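Local coordinates for SusD-like carbohydrate binding protein (Bacteroides vulgatus, PDB 3LEW), which probably binds carbohydrates at the outer membrane as a member of the SusD family of nutrient-binding proteins, at residues R302-A314 against A319-F331. Sequence-based numbering, arbitrary orientation. Where two conformers were deposited one is given.
Sequences RKEMLFWATDPGA and AAYVWMRNSKFRF
Arg-325 and Ala-309 meet in an antiparallel beta hairpin, strand 306-309, at the edge of a mixed sheet, against 321-326. The Arg-325 chain, folded back at chi2 (-59°), lays its CG on Ala-309 CB at 3.7 Å; the small methyl suits the place because the guanidinium must pass close to the backbone. There NE and NH2 grip Ala-309 O side-on, NH2 at 2.9 Å, from above the carbonyl plane, while Trp-323 N is a third donor to that oxygen. NH2 also forms a salt bridge to Asp-311 OD1, 2.8 Å away on the anti side and somewhat out of the carboxylate plane, the carboxylate and guanidinium planes 78° apart. An alanine in place of Arg-325 would probably leave the Asp-311 carboxylate without its charged mate and Ala-309 O with Trp-323 N alone of these three donors. Phe-307, Ala-309 and Trp-323, partly exposed, make this the looser face, where a water bridges OD1 and Arg-325 NH1.

The other face is largely apolar, and buried at Leu-306, Met-324 and Asn-326, all touched by Val-288. Leu-306 CD2 presses on Asn-326 CG at 3.4 Å. In one of its two conformers, flexible selenomethionine Met-324 sets CE over the Trp-308 six-membered ring, 3.9 Å from the centroid.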
loop_
_atom_site.group_PDB
_atom_site.type_symbol
_atom_site.label_atom_id
_atom_site.label_comp_id
_atom_site.label_asym_id
_atom_site.label_seq_id
_atom_site.Cartn_x
_atom_site.Cartn_y
_atom_site.Cartn_z
ATOM N N ARG A 302 0.718 -15.534 13.523
ATOM C CA ARG A 302 1.204 -15.157 12.211
ATOM C C ARG A 302 2.442 -15.982 11.799
ATOM O O ARG A 302 2.678 -16.202 10.586
ATOM C CB ARG A 302 1.469 -13.646 12.133
ATOM C CG ARG A 302 0.216 -12.798 12.433
ATOM C CD ARG A 302 0.532 -11.323 12.609
ATOM N NE ARG A 302 1.379 -11.119 13.802
ATOM C CZ ARG A 302 1.884 -9.940 14.157
ATOM N NH1 ARG A 302 1.552 -8.833 13.487
ATOM N NH2 ARG A 302 2.664 -9.840 15.231
ATOM N N LYS A 303 3.204 -16.416 12.794
ATOM C CA LYS A 303 4.451 -17.144 12.570
ATOM C C LYS A 303 4.139 -18.513 11.934
ATOM O O LYS A 303 4.896 -18.992 11.093
ATOM C CB LYS A 303 5.216 -17.315 13.871
ATOM C CG LYS A 303 6.646 -17.784 13.689
ATOM C CD LYS A 303 7.365 -17.938 15.013
ATOM C CE LYS A 303 8.879 -17.985 14.807
ATOM N NZ LYS A 303 9.608 -18.011 16.098
ATOM N N GLU A 304 2.984 -19.072 12.284
ATOM C CA GLU A 304 2.439 -20.358 11.802
ATOM C C GLU A 304 2.121 -20.328 10.315
ATOM O O GLU A 304 2.028 -21.368 9.655
ATOM C CB GLU A 304 1.105 -20.687 12.530
ATOM C CG GLU A 304 1.163 -20.606 14.068
ATOM C CD GLU A 304 -0.139 -21.025 14.754
ATOM O OE1 GLU A 304 -1.155 -21.239 14.078
ATOM O OE2 GLU A 304 -0.145 -21.128 15.978
HETATM N N MSE A 305 1.857 -19.118 9.808
HETATM C CA MSE A 305 1.450 -18.892 8.409
HETATM C C MSE A 305 2.657 -18.835 7.438
HETATM O O MSE A 305 2.484 -18.733 6.211
HETATM C CB MSE A 305 0.612 -17.614 8.318
HETATM C CG MSE A 305 -0.664 -17.793 9.122
HETATM SE SE MSE A 305 -1.528 -16.124 9.534
HETATM C CE MSE A 305 -1.541 -15.449 7.856
ATOM N N LEU A 306 3.851 -18.894 8.007
ATOM C CA LEU A 306 5.114 -18.816 7.267
ATOM C C LEU A 306 5.766 -20.214 7.301
ATOM O O LEU A 306 6.108 -20.733 8.351
ATOM C CB LEU A 306 6.047 -17.786 7.884
ATOM C CG LEU A 306 5.438 -16.397 8.043
ATOM C CD1 LEU A 306 6.393 -15.495 8.873
ATOM C CD2 LEU A 306 5.102 -15.784 6.684
ATOM N N PHE A 307 5.901 -20.835 6.138
ATOM C CA PHE A 307 6.421 -22.187 6.081
ATOM C C PHE A 307 7.024 -22.493 4.723
ATOM O O PHE A 307 6.626 -21.926 3.727
ATOM C CB PHE A 307 5.308 -23.212 6.371
ATOM C CG PHE A 307 4.076 -23.022 5.527
ATOM C CD1 PHE A 307 3.973 -23.642 4.276
ATOM C CD2 PHE A 307 3.051 -22.209 5.948
ATOM C CE1 PHE A 307 2.870 -23.478 3.493
ATOM C CE2 PHE A 307 1.924 -22.013 5.151
ATOM C CZ PHE A 307 1.852 -22.655 3.910
ATOM N N TRP A 308 7.990 -23.413 4.718
ATOM C CA TRP A 308 8.577 -23.915 3.467
ATOM C C TRP A 308 7.565 -24.718 2.688
ATOM O O TRP A 308 6.830 -25.538 3.256
ATOM C CB TRP A 308 9.759 -24.839 3.769
ATOM C CG TRP A 308 10.901 -24.222 4.496
ATOM C CD1 TRP A 308 11.331 -24.543 5.752
ATOM C CD2 TRP A 308 11.797 -23.195 4.013
ATOM N NE1 TRP A 308 12.416 -23.772 6.089
ATOM C CE2 TRP A 308 12.721 -22.930 5.048
ATOM C CE3 TRP A 308 11.892 -22.473 2.826
ATOM C CZ2 TRP A 308 13.736 -22.001 4.917
ATOM C CZ3 TRP A 308 12.897 -21.543 2.690
ATOM C CH2 TRP A 308 13.806 -21.305 3.742
ATOM N N ALA A 309 7.560 -24.554 1.381
ATOM C CA ALA A 309 6.781 -25.417 0.519
ATOM C C ALA A 309 7.344 -25.357 -0.879
ATOM O O ALA A 309 7.940 -24.340 -1.307
ATOM C CB ALA A 309 5.243 -24.998 0.509
ATOM N N THR A 310 7.081 -26.405 -1.628
ATOM C CA THR A 310 7.359 -26.415 -3.048
ATOM C C THR A 310 6.276 -25.587 -3.784
ATOM O O THR A 310 5.197 -25.282 -3.226
ATOM C CB THR A 310 7.405 -27.868 -3.580
ATOM O OG1 THR A 310 6.248 -28.580 -3.123
ATOM C CG2 THR A 310 8.658 -28.597 -3.074
ATOM N N ASP A 311 6.560 -25.246 -5.040
ATOM C CA ASP A 311 5.651 -24.411 -5.858
ATOM C C ASP A 311 4.262 -25.069 -5.935
ATOM O O ASP A 311 4.147 -26.285 -6.127
ATOM C CB ASP A 311 6.216 -24.200 -7.251
ATOM C CG ASP A 311 7.495 -23.328 -7.266
ATOM O OD1 ASP A 311 7.726 -22.526 -6.334
ATOM O OD2 ASP A 311 8.233 -23.435 -8.270
ATOM N N PRO A 312 3.203 -24.277 -5.724
ATOM C CA PRO A 312 1.870 -24.884 -5.635
ATOM C C PRO A 312 1.478 -25.483 -6.992
ATOM O O PRO A 312 1.609 -24.846 -8.035
ATOM C CB PRO A 312 0.966 -23.712 -5.214
ATOM C CG PRO A 312 1.709 -22.506 -5.652
ATOM C CD PRO A 312 3.173 -22.827 -5.529
ATOM N N GLY A 313 1.060 -26.731 -6.976
ATOM C CA GLY A 313 0.743 -27.437 -8.215
ATOM C C GLY A 313 1.869 -28.297 -8.795
ATOM O O GLY A 313 1.580 -29.210 -9.570
ATOM N N ALA A 314 3.140 -27.995 -8.470
ATOM C CA ALA A 314 4.290 -28.716 -9.051
ATOM C C ALA A 314 4.408 -30.055 -8.373
ATOM O O ALA A 314 4.049 -30.184 -7.204
ATOM C CB ALA A 314 5.588 -27.942 -8.867
ATOM N N ALA A 319 10.701 -31.197 -7.743
ATOM C CA ALA A 319 11.087 -29.820 -7.400
ATOM C C ALA A 319 12.404 -29.798 -6.616
ATOM O O ALA A 319 12.545 -30.534 -5.637
ATOM C CB ALA A 319 9.990 -29.171 -6.580
ATOM N N ALA A 320 13.363 -28.979 -7.060
ATOM C CA ALA A 320 14.673 -28.864 -6.401
ATOM C C ALA A 320 14.623 -27.975 -5.152
ATOM O O ALA A 320 15.415 -28.190 -4.243
ATOM C CB ALA A 320 15.745 -28.304 -7.360
ATOM N N TYR A 321 13.746 -26.964 -5.142
ATOM C CA TYR A 321 13.748 -25.978 -4.070
ATOM C C TYR A 321 12.439 -25.918 -3.324
ATOM O O TYR A 321 11.361 -26.167 -3.896
ATOM C CB TYR A 321 13.986 -24.602 -4.685
ATOM C CG TYR A 321 15.417 -24.366 -5.118
ATOM C CD1 TYR A 321 16.358 -23.847 -4.232
ATOM C CD2 TYR A 321 15.823 -24.633 -6.414
ATOM C CE1 TYR A 321 17.690 -23.645 -4.615
ATOM C CE2 TYR A 321 17.143 -24.406 -6.812
ATOM C CZ TYR A 321 18.073 -23.915 -5.900
ATOM O OH TYR A 321 19.386 -23.676 -6.286
ATOM N N VAL A 322 12.528 -25.503 -2.064
ATOM C CA VAL A 322 11.403 -24.951 -1.353
ATOM C C VAL A 322 11.681 -23.443 -1.172
ATOM O O VAL A 322 12.835 -23.024 -1.066
ATOM C CB VAL A 322 11.166 -25.634 0.018
ATOM C CG1 VAL A 322 10.664 -27.046 -0.180
ATOM C CG2 VAL A 322 12.421 -25.663 0.889
ATOM N N TRP A 323 10.615 -22.650 -1.160
ATOM C CA TRP A 323 10.680 -21.240 -0.847
ATOM C C TRP A 323 9.807 -21.044 0.389
ATOM O O TRP A 323 8.914 -21.856 0.661
ATOM C CB TRP A 323 10.122 -20.400 -1.990
ATOM C CG TRP A 323 10.798 -20.568 -3.337
ATOM C CD1 TRP A 323 10.898 -21.706 -4.074
ATOM C CD2 TRP A 323 11.462 -19.552 -4.088
ATOM N NE1 TRP A 323 11.579 -21.474 -5.226
ATOM C CE2 TRP A 323 11.907 -20.148 -5.286
ATOM C CE3 TRP A 323 11.675 -18.186 -3.895
ATOM C CZ2 TRP A 323 12.616 -19.437 -6.269
ATOM C CZ3 TRP A 323 12.373 -17.464 -4.890
ATOM C CH2 TRP A 323 12.815 -18.097 -6.058
HETATM N N MSE A 324 10.007 -19.953 1.116
HETATM C CA MSE A 324 9.180 -19.667 2.280
HETATM C C MSE A 324 7.885 -19.000 1.783
HETATM O O MSE A 324 7.938 -17.967 1.126
HETATM C CB MSE A 324 9.972 -18.815 3.289
HETATM C CG MSE A 324 9.215 -18.483 4.612
HETATM SE SE MSE A 324 9.167 -19.919 5.873
HETATM C CE MSE A 324 11.023 -19.883 6.352
ATOM N N ARG A 325 6.763 -19.617 2.084
ATOM C CA ARG A 325 5.464 -19.132 1.687
ATOM C C ARG A 325 4.765 -18.481 2.842
ATOM O O ARG A 325 5.031 -18.778 3.998
ATOM C CB ARG A 325 4.578 -20.297 1.213
ATOM C CG ARG A 325 5.211 -21.288 0.304
ATOM C CD ARG A 325 5.736 -20.671 -0.982
ATOM N NE ARG A 325 6.496 -21.691 -1.699
ATOM C CZ ARG A 325 6.814 -21.634 -2.998
ATOM N NH1 ARG A 325 6.497 -20.587 -3.747
ATOM N NH2 ARG A 325 7.538 -22.583 -3.523
ATOM N N ASN A 326 3.858 -17.548 2.512
ATOM C CA ASN A 326 2.920 -16.995 3.459
ATOM C C ASN A 326 1.501 -17.423 3.034
ATOM O O ASN A 326 1.087 -17.124 1.927
ATOM C CB ASN A 326 3.033 -15.452 3.483
ATOM C CG ASN A 326 2.460 -14.836 4.738
ATOM O OD1 ASN A 326 1.605 -15.455 5.452
ATOM N ND2 ASN A 326 2.916 -13.608 5.042
ATOM N N SER A 327 0.789 -18.155 3.898
ATOM C CA SER A 327 -0.614 -18.484 3.626
ATOM C C SER A 327 -1.538 -17.240 3.713
ATOM O O SER A 327 -2.757 -17.341 3.461
ATOM C CB SER A 327 -1.081 -19.593 4.557
ATOM O OG SER A 327 -1.060 -19.150 5.900
ATOM N N LYS A 328 -0.984 -16.071 4.022
ATOM C CA LYS A 328 -1.806 -14.863 4.289
ATOM C C LYS A 328 -2.832 -14.564 3.190
ATOM O O LYS A 328 -4.029 -14.415 3.480
ATOM C CB LYS A 328 -0.892 -13.647 4.502
ATOM C CG LYS A 328 -1.585 -12.378 4.926
ATOM C CD LYS A 328 -0.583 -11.308 5.310
ATOM C CE LYS A 328 -1.270 -10.025 5.662
ATOM N NZ LYS A 328 -0.349 -8.939 6.109
ATOM N N PHE A 329 -2.359 -14.469 1.944
ATOM C CA PHE A 329 -3.205 -14.120 0.801
ATOM C C PHE A 329 -3.497 -15.384 -0.012
ATOM O O PHE A 329 -2.561 -16.087 -0.449
ATOM C CB PHE A 329 -2.532 -13.132 -0.117
ATOM C CG PHE A 329 -2.280 -11.813 0.499
ATOM C CD1 PHE A 329 -3.250 -10.852 0.481
ATOM C CD2 PHE A 329 -1.046 -11.531 1.072
ATOM C CE1 PHE A 329 -3.032 -9.594 1.049
ATOM C CE2 PHE A 329 -0.794 -10.290 1.616
ATOM C CZ PHE A 329 -1.818 -9.311 1.601
ATOM N N ARG A 330 -4.782 -15.708 -0.146
ATOM C CA ARG A 330 -5.210 -16.770 -1.030
ATOM C C ARG A 330 -6.405 -16.379 -1.852
ATOM O O ARG A 330 -7.234 -15.675 -1.385
ATOM C CB ARG A 330 -5.547 -18.030 -0.243
ATOM C CG ARG A 330 -4.435 -18.472 0.667
ATOM C CD ARG A 330 -4.730 -19.791 1.387
ATOM N NE ARG A 330 -5.998 -19.874 2.115
ATOM C CZ ARG A 330 -6.186 -19.396 3.353
ATOM N NH1 ARG A 330 -5.196 -18.764 4.000
ATOM N NH2 ARG A 330 -7.351 -19.551 3.942
ATOM N N PHE A 331 -6.483 -16.856 -3.093
ATOM C CA PHE A 331 -7.696 -16.688 -3.876
ATOM C C PHE A 331 -8.913 -17.131 -3.065
ATOM O O PHE A 331 -8.899 -18.145 -2.360
ATOM C CB PHE A 331 -7.640 -17.543 -5.167
ATOM C CG PHE A 331 -6.922 -16.878 -6.333
ATOM C CD1 PHE A 331 -7.590 -15.974 -7.139
ATOM C CD2 PHE A 331 -5.580 -17.182 -6.640
ATOM C CE1 PHE A 331 -6.956 -15.387 -8.206
ATOM C CE2 PHE A 331 -4.951 -16.580 -7.690
ATOM C CZ PHE A 331 -5.645 -15.705 -8.498
HETATM O O HOH W 1 1.979 -14.492 8.225
HETATM O O HOH W 2 8.534 -20.037 -6.113
HETATM O O HOH W 3 9.349 -25.725 -5.522
#